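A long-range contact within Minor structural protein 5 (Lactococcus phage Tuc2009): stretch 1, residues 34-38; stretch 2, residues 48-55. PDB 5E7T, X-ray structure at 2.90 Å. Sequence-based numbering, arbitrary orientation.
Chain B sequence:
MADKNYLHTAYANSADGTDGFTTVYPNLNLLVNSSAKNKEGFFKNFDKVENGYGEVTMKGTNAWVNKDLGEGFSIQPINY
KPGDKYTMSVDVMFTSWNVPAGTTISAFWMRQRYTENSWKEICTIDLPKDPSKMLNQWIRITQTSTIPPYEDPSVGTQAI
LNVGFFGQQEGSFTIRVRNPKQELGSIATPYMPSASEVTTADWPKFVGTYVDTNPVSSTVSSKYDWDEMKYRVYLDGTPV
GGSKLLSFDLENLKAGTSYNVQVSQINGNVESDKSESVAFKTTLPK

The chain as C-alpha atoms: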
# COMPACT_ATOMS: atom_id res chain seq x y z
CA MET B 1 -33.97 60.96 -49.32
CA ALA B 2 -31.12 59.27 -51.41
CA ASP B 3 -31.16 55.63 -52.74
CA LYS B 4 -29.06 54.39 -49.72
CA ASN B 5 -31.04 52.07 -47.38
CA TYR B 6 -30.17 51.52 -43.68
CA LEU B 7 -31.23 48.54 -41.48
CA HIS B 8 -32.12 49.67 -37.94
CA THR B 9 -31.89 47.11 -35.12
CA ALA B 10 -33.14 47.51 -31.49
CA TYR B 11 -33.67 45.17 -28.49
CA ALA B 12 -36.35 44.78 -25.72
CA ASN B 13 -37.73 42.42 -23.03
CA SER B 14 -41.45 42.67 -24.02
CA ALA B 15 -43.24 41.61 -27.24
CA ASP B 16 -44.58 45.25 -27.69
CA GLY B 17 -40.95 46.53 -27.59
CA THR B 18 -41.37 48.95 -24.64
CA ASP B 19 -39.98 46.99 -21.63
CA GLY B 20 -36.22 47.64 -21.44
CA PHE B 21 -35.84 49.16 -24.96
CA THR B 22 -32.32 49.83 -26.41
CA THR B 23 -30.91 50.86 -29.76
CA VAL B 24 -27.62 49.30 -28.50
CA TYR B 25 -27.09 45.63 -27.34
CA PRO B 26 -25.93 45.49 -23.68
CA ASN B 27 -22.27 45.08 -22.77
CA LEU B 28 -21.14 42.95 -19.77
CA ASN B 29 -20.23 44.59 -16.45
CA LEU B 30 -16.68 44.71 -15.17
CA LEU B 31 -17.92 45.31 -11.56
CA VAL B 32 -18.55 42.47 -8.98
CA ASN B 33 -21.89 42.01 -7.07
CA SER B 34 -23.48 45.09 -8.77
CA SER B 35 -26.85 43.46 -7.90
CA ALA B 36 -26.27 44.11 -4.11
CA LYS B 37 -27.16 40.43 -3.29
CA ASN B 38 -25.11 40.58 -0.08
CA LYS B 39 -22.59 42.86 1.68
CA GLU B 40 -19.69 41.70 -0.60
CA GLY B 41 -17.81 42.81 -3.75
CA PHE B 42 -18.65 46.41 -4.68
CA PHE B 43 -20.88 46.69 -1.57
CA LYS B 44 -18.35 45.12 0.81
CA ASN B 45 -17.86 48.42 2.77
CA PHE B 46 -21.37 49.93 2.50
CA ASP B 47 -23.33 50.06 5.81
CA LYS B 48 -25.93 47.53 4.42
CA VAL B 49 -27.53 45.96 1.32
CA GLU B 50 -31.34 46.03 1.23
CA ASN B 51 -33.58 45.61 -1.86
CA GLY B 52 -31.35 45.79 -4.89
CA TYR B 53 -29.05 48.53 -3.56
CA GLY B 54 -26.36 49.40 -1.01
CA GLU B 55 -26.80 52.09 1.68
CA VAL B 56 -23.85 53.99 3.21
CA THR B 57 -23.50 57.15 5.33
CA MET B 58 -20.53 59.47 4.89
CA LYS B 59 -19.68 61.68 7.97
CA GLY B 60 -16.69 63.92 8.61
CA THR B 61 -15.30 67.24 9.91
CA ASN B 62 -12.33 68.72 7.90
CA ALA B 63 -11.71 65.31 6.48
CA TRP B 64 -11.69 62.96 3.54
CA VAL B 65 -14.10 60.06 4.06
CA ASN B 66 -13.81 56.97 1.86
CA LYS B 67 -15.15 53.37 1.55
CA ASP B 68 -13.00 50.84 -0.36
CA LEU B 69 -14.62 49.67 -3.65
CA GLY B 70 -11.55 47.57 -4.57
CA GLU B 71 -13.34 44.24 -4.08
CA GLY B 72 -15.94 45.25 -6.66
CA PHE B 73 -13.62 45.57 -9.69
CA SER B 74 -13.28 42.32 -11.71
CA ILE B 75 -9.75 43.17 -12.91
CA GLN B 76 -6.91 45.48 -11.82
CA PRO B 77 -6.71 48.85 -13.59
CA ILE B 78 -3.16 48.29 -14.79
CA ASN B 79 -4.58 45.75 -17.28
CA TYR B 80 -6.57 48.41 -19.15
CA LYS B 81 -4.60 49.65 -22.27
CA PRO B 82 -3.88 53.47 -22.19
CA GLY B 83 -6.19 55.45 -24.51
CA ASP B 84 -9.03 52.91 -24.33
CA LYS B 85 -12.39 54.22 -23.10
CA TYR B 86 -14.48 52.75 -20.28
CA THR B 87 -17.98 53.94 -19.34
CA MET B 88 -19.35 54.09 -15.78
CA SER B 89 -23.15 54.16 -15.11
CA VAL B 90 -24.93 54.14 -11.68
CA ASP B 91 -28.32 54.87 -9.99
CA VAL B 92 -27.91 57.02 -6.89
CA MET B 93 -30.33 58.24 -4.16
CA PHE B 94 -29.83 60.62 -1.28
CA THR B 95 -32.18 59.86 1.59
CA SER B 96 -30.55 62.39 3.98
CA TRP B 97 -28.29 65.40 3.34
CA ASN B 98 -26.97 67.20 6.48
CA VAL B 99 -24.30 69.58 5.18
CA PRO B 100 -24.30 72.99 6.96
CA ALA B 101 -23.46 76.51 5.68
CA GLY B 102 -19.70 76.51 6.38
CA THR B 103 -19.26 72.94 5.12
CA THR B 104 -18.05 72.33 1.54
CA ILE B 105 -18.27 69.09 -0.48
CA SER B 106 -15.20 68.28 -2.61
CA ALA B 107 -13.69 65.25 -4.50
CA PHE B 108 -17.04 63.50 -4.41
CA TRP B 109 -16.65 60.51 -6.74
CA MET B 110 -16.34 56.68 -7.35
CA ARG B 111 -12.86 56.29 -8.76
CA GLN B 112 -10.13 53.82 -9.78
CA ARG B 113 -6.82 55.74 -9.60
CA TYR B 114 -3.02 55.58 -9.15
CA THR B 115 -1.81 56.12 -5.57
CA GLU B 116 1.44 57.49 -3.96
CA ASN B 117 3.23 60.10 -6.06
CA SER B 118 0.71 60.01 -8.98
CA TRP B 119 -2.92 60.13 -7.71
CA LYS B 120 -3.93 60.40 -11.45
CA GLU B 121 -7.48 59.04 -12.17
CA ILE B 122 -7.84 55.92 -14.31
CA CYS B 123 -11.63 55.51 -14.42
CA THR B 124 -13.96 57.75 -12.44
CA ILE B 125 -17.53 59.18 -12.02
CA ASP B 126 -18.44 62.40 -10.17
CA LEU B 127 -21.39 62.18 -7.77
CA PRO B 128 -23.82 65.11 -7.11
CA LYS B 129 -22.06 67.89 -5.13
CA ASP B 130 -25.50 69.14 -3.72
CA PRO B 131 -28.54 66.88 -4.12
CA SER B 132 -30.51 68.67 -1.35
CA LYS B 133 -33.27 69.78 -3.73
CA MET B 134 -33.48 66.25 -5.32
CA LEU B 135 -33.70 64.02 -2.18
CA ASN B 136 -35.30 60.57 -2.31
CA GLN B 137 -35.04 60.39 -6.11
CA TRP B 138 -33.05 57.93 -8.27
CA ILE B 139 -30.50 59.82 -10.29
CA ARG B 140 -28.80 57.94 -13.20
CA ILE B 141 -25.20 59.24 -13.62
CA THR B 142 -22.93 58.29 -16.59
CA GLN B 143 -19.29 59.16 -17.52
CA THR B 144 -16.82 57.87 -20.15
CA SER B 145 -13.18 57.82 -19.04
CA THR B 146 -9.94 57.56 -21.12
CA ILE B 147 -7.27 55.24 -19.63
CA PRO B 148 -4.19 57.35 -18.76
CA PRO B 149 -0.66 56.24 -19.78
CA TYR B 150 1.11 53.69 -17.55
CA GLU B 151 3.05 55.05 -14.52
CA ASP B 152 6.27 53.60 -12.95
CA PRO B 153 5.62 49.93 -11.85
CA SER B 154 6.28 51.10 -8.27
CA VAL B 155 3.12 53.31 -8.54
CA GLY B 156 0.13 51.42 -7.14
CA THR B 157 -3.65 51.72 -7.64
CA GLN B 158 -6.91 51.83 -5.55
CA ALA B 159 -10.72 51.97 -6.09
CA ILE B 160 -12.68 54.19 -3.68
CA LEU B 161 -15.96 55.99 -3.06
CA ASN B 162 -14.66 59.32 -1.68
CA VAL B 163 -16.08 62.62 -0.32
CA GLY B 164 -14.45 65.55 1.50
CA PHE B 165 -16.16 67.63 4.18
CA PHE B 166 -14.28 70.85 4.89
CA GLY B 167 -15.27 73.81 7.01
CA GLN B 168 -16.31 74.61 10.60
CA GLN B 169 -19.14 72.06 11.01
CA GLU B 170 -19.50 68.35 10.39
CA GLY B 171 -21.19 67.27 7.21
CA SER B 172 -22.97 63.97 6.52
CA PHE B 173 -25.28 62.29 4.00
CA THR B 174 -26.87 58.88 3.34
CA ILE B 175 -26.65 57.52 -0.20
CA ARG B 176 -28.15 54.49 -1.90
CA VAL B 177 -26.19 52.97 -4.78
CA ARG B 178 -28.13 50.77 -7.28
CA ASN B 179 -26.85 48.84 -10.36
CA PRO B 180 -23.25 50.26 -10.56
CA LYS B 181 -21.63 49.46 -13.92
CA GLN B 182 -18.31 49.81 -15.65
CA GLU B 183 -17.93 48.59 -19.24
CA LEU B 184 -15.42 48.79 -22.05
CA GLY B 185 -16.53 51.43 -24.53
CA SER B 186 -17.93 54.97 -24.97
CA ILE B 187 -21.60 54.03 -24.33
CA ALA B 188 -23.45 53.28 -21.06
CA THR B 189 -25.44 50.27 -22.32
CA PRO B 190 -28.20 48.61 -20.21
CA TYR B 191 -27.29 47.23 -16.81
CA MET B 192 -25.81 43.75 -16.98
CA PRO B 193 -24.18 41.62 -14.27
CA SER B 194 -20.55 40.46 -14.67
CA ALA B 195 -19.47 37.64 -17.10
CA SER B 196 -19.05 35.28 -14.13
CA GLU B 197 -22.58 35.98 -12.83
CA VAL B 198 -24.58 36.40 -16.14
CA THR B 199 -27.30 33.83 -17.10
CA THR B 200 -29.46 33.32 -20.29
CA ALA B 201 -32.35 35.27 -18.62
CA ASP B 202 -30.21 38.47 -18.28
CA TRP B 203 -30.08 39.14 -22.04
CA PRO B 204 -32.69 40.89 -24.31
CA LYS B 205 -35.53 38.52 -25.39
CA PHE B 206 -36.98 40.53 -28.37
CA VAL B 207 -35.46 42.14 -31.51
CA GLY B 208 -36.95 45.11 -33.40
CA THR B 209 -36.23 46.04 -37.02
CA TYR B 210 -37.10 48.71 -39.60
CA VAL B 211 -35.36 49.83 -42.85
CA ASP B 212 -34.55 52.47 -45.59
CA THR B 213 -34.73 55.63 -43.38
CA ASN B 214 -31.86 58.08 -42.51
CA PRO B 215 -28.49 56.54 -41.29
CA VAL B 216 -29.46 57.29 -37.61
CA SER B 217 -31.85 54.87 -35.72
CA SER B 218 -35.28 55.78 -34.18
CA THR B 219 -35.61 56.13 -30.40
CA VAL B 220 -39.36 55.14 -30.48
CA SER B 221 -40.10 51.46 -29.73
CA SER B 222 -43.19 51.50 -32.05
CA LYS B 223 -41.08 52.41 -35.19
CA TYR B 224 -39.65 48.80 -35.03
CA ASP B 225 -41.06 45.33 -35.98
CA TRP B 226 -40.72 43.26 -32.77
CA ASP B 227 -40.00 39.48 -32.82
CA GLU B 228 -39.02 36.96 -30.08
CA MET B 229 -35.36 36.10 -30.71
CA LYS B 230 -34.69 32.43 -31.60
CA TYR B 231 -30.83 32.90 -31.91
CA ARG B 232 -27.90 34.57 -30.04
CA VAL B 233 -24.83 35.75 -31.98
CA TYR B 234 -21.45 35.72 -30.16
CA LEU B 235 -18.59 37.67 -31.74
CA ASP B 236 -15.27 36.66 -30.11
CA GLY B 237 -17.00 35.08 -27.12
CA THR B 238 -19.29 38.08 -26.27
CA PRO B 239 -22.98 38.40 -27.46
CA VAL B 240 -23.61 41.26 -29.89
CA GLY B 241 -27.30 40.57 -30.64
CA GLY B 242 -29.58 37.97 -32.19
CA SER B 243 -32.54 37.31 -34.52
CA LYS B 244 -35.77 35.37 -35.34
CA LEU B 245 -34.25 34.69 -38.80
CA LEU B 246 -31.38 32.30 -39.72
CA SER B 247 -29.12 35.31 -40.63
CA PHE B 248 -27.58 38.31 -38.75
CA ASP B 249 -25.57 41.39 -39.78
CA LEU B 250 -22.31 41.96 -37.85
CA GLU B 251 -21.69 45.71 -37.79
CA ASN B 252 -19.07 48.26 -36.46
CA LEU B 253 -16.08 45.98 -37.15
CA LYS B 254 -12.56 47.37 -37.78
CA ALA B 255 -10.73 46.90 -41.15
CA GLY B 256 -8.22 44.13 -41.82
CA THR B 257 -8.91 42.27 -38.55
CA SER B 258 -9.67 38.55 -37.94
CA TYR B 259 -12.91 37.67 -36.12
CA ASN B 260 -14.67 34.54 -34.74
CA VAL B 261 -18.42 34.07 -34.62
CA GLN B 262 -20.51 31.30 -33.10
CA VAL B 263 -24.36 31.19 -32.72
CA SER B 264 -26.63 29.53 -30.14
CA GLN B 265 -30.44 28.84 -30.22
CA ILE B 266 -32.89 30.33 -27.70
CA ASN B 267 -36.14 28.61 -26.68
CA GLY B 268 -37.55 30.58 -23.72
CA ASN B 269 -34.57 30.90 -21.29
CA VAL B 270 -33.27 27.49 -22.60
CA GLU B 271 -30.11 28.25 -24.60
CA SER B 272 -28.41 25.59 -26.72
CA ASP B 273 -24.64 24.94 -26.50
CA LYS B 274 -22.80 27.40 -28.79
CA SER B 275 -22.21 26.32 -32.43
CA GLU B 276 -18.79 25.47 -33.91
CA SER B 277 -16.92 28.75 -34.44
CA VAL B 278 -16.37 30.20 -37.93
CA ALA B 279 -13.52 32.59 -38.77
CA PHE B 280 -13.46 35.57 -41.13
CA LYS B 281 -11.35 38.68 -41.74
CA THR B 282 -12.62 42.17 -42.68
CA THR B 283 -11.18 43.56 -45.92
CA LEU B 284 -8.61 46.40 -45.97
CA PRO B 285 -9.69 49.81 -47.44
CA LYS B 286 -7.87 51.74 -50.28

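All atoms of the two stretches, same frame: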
# COMPACT_ATOMS: atom_id res chain seq x y z
N SER B 34 -22.76 43.85 -8.48
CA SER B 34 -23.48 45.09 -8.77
C SER B 34 -24.97 45.00 -8.43
O SER B 34 -25.63 46.02 -8.30
CB SER B 34 -23.28 45.51 -10.23
OG SER B 34 -23.54 44.48 -11.16
N SER B 35 -25.46 43.77 -8.23
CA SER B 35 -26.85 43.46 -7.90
C SER B 35 -27.19 43.65 -6.41
O SER B 35 -28.36 43.52 -6.04
CB SER B 35 -27.17 42.04 -8.34
OG SER B 35 -26.03 41.21 -8.17
N ALA B 36 -26.18 43.95 -5.57
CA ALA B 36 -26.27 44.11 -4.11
C ALA B 36 -26.97 42.95 -3.40
O ALA B 36 -27.81 43.17 -2.51
CB ALA B 36 -26.93 45.43 -3.76
N LYS B 37 -26.61 41.70 -3.80
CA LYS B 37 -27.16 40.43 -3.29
C LYS B 37 -26.88 40.32 -1.80
O LYS B 37 -27.71 39.81 -1.04
CB LYS B 37 -26.42 39.24 -3.92
CG LYS B 37 -26.72 38.89 -5.34
CD LYS B 37 -25.85 37.68 -5.72
CE LYS B 37 -24.55 38.02 -6.45
NZ LYS B 37 -24.78 38.58 -7.82
N ASN B 38 -25.65 40.69 -1.43
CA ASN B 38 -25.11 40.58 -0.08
C ASN B 38 -24.04 41.66 0.10
O ASN B 38 -23.63 42.28 -0.89
CB ASN B 38 -24.51 39.19 0.14
CG ASN B 38 -23.85 38.60 -1.08
OD1 ASN B 38 -22.74 38.93 -1.45
ND2 ASN B 38 -24.55 37.71 -1.74
N LYS B 48 -25.03 48.67 4.67
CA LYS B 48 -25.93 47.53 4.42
C LYS B 48 -26.33 47.39 2.95
O LYS B 48 -26.12 48.30 2.17
CB LYS B 48 -27.21 47.61 5.30
CG LYS B 48 -28.20 48.71 4.90
CD LYS B 48 -29.51 48.62 5.67
CE LYS B 48 -30.33 49.88 5.50
NZ LYS B 48 -31.33 50.04 6.59
N VAL B 49 -26.88 46.23 2.59
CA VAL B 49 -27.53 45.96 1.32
C VAL B 49 -28.95 45.62 1.74
O VAL B 49 -29.16 45.04 2.81
CB VAL B 49 -26.91 44.93 0.35
CG1 VAL B 49 -25.52 45.35 -0.10
CG2 VAL B 49 -26.88 43.53 0.94
N GLU B 50 -29.91 46.08 0.96
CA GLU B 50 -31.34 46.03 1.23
C GLU B 50 -31.93 46.31 -0.15
O GLU B 50 -31.40 47.16 -0.89
CB GLU B 50 -31.66 47.18 2.20
CG GLU B 50 -33.03 47.20 2.84
CD GLU B 50 -33.15 48.36 3.80
OE1 GLU B 50 -32.90 49.52 3.39
OE2 GLU B 50 -33.43 48.10 5.00
N ASN B 51 -32.99 45.56 -0.52
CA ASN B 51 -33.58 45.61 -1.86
C ASN B 51 -32.44 45.43 -2.86
O ASN B 51 -31.48 44.69 -2.55
CB ASN B 51 -34.40 46.84 -2.08
CG ASN B 51 -35.65 46.90 -1.23
OD1 ASN B 51 -36.73 47.15 -1.76
ND2 ASN B 51 -35.54 46.71 0.10
N GLY B 52 -32.46 46.06 -4.00
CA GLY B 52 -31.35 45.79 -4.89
C GLY B 52 -30.17 46.71 -4.79
O GLY B 52 -29.36 46.74 -5.71
N TYR B 53 -30.07 47.48 -3.70
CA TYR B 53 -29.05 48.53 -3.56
C TYR B 53 -28.22 48.43 -2.28
O TYR B 53 -28.54 47.66 -1.38
CB TYR B 53 -29.76 49.93 -3.63
CG TYR B 53 -30.75 50.14 -2.49
CD1 TYR B 53 -30.31 50.42 -1.20
CD2 TYR B 53 -32.11 49.98 -2.69
CE1 TYR B 53 -31.20 50.49 -0.13
CE2 TYR B 53 -33.01 50.08 -1.63
CZ TYR B 53 -32.55 50.33 -0.35
OH TYR B 53 -33.43 50.45 0.70
N GLY B 54 -27.21 49.28 -2.18
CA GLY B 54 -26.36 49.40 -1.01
C GLY B 54 -26.54 50.77 -0.39
O GLY B 54 -26.63 51.76 -1.12
N GLU B 55 -26.64 50.83 0.94
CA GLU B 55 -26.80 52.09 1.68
C GLU B 55 -25.54 52.33 2.48
O GLU B 55 -24.98 51.39 3.04
CB GLU B 55 -28.04 52.05 2.61
CG GLU B 55 -28.55 53.42 3.02
CD GLU B 55 -29.65 53.43 4.06
OE1 GLU B 55 -30.78 53.84 3.72
OE2 GLU B 55 -29.37 53.07 5.22
O HOH W 1 -27.15 47.66 -6.88

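The contact between residues 34-38 and 48-55 is a small apolar packing of an irregular loop against a β-hairpin, with no direct hydrogen bond across it and a single water joining the two backbones. It illustrates a general principle: a hairpin whose strands are paired with each other can receive a neighbouring segment through van der Waals contact, with no direct hydrogen bond and one bridging water.

The hairpin is held by its own backbone pairing. Its two strands pair through Lys48 N to Glu55 O (3.2 Å) and Glu55 N to Lys48 O (2.9 Å), and again next to the turn through Glu50 N to Tyr53 O and Tyr53 N to Glu50 O, both 3.1 Å. A type II' turn from Glu50 to Tyr53 closes it, with Asn51 at a positive phi of 51°. Side chains add further links within the hairpin: Tyr53 OH donates to Glu50 OE1 at 2.9 Å across the strands, Lys48 NZ forms a salt bridge with Glu50 OE2 at 3.3 Å along its own strand, its hydrogen bond weak, and a longer one with Glu55 OE2 at 3.9 Å across to the other.

Against this framework the loop presents Ala36, whose CA lies 5.3 Å from the CA of Tyr53. Its methyl group points toward the hairpin and rests largely on backbone: Ala36 CB is 3.4 Å from Gly52 O and 3.6 Å from Tyr53 C. The apolar partner is Val49, which points back toward the loop, and Ala36 CB meets Val49 CG1 at 3.9 Å. Val49 also reaches the loop's main chain, with Val49 CB 3.5 Å from Ala36 O and Val49 CG2 3.5 Å from Asn38 C. These two residues account for more than half of the 239 Å² buried between the stretches.

The neighbours of Ala36 direct their CA-to-CB bonds away from the hairpin. Ser35 and Lys37 instead interact with each other, Lys37 NZ donating to Ser35 OG at 2.9 Å, so that the polar groups of these side chains are engaged within the loop.

Close polar approach need not mean bonding. Ser35 O and Gly52 O lie 3.4 Å apart, but both are acceptors and no hydrogen bond can link them. Water 1 supplies the protons that such a carbonyl-rich edge lacks, donating to Ser34 O at 2.6 Å and to Gly52 O at 2.7 Å, and thereby bridges loop and turn. Gly52 is not required here for lack of space, since an ideal CB would lie 4.2 Å from Ser35 O and has room.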